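Local coordinates for ApaG protein (PDB 3NRF), which is of unknown function but belongs to the DUF4354 family, with two copies pairing strand to strand in this crystal, at the interface of chains A and B. Numbering follows the deposited sequence. Chains: chain A/B, ApaG protein.

The interface of chains A and B. Residues chain A 11-13, 97; chain B 16-18, 27, 91, 94.
A:Ala11 and B:Ser18 face each other as an antiparallel bridge pair, where strand 8-21 of chain A runs against strand 7-21 of chain B. The two strands apparently extend the sheet of one copy of this DUF4354 protein with that of the other; whether the pairing exists outside the crystal the structure alone does not show. Two backbone bonds close the pair, one from A:Ala11 N to B:Ser18 O and one from B:Ser18 N to A:Ala11 O, the latter 2.9 Å long. One step on, A:Arg12 bridges to B:Gly17, and beyond it A:Gln13 N makes a weak bond to B:Lys16 O.

The side chain of A:Gln13 starts with CB and CG passing the carbonyl oxygen of B:Lys16. CG lies anti to its own carbonyl carbon (chi1 -62°), and the chain then extends, carrying the amide tip to tip toward B:Tyr94 with amide and ring planes 82° apart. At the tip A:Gln13 NE2 meets the oxygen of water 1 at 2.7 Å rather than the phenol directly. That water also pairs with the B:Tyr94 phenol OH and with the backbone O of A:Ser97, so it joins both chains. B:Tyr94 OH itself donates to B:Gly17 O at 2.7 Å, anchored to the pairing strand, while B:Lys16 CD lies over one face of its ring, toward the rim.

Alongside, A:Ser97 on strand 96-102 puts its hydroxyl between its backbone N and carbonyl carbon (chi1 55°), directed at B:Asp91 and B:Arg27. A:Ser97 OG donates to the syn lone pair of B:Asp91 OD1 at 2.6 Å. B:Arg27 meets A:Ser97 OG with two N-H groups of one edge, NE at 2.9 Å and NH2 at 3.2 Å, the oxygen lying close to the guanidinium plane and the NE bond being the straighter. A salt bridge from B:Arg27 NE to B:Asp91 OD1, 3.4 Å long, ties the two groups together, and their opposite charges would be expected to polarise the hydroxyl.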
# COMPACT_ATOMS: atom_id res chain seq x y z
N ALA A 11 -7.20 14.09 -4.43
CA ALA A 11 -6.42 13.64 -3.30
C ALA A 11 -5.78 12.30 -3.56
O ALA A 11 -6.27 11.51 -4.35
CB ALA A 11 -7.32 13.56 -2.04
N ARG A 12 -4.65 12.08 -2.90
CA ARG A 12 -3.95 10.80 -3.00
C ARG A 12 -3.67 10.35 -1.60
O ARG A 12 -3.17 11.08 -0.79
CB ARG A 12 -2.64 10.93 -3.80
CG ARG A 12 -1.86 9.63 -3.96
CD ARG A 12 -0.55 9.92 -4.60
NE ARG A 12 0.19 10.90 -3.80
CZ ARG A 12 1.34 11.46 -4.16
NH1 ARG A 12 1.90 11.15 -5.32
NH2 ARG A 12 1.91 12.35 -3.36
N GLN A 13 -4.02 9.09 -1.30
CA GLN A 13 -3.80 8.52 -0.00
C GLN A 13 -2.30 8.52 0.31
O GLN A 13 -1.53 8.10 -0.54
CB GLN A 13 -4.27 7.04 -0.00
CG GLN A 13 -5.76 6.80 -0.28
CD GLN A 13 -6.17 5.36 -0.03
OE1 GLN A 13 -5.41 4.59 0.54
NE2 GLN A 13 -7.37 4.99 -0.46
N SER A 97 -11.04 7.15 2.28
CA SER A 97 -10.58 7.01 0.92
C SER A 97 -10.93 8.21 0.05
O SER A 97 -10.64 8.17 -1.14
CB SER A 97 -11.18 5.77 0.27
OG SER A 97 -12.60 5.76 0.33
N LYS B 16 -3.60 5.09 -5.66
CA LYS B 16 -5.01 5.20 -5.26
C LYS B 16 -5.34 6.64 -4.86
O LYS B 16 -4.66 7.25 -3.98
CB LYS B 16 -5.30 4.30 -4.06
CG LYS B 16 -5.10 2.81 -4.32
CD LYS B 16 -5.38 1.95 -3.09
CE LYS B 16 -4.70 0.55 -3.20
NZ LYS B 16 -4.97 -0.18 -4.49
N GLY B 17 -6.44 7.15 -5.43
CA GLY B 17 -6.81 8.52 -5.22
C GLY B 17 -8.30 8.72 -5.15
O GLY B 17 -9.10 7.79 -5.06
N SER B 18 -8.64 9.99 -5.16
CA SER B 18 -10.04 10.37 -5.16
C SER B 18 -10.23 11.71 -5.84
O SER B 18 -9.31 12.55 -5.91
CB SER B 18 -10.64 10.40 -3.74
OG SER B 18 -10.06 11.41 -2.94
N ARG B 27 -13.60 7.41 -6.26
CA ARG B 27 -12.28 6.87 -5.94
C ARG B 27 -11.63 6.45 -7.24
O ARG B 27 -12.34 6.06 -8.20
CB ARG B 27 -12.39 5.67 -5.01
CG ARG B 27 -12.62 6.02 -3.57
CD ARG B 27 -14.00 6.61 -3.27
NE ARG B 27 -14.18 6.77 -1.82
CZ ARG B 27 -15.29 7.21 -1.24
NH1 ARG B 27 -16.33 7.54 -2.01
NH2 ARG B 27 -15.34 7.33 0.07
N ASP B 91 -15.41 2.34 -2.80
CA ASP B 91 -14.09 1.79 -2.83
C ASP B 91 -13.95 0.59 -3.78
O ASP B 91 -12.86 0.03 -3.87
CB ASP B 91 -13.65 1.32 -1.44
CG ASP B 91 -13.26 2.45 -0.53
OD1 ASP B 91 -13.35 3.63 -0.94
OD2 ASP B 91 -12.81 2.10 0.58
N TYR B 94 -10.88 -0.34 -5.96
CA TYR B 94 -9.66 -0.84 -5.33
C TYR B 94 -9.53 -2.32 -5.40
O TYR B 94 -8.39 -2.86 -5.25
CB TYR B 94 -9.60 -0.33 -3.89
CG TYR B 94 -9.51 1.18 -3.89
CD1 TYR B 94 -8.79 1.89 -4.85
CD2 TYR B 94 -10.11 1.92 -2.88
CE1 TYR B 94 -8.73 3.22 -4.86
CE2 TYR B 94 -9.99 3.32 -2.86
CZ TYR B 94 -9.31 3.98 -3.86
OH TYR B 94 -9.24 5.37 -3.77
O HOH W 1 -8.32 7.02 -1.90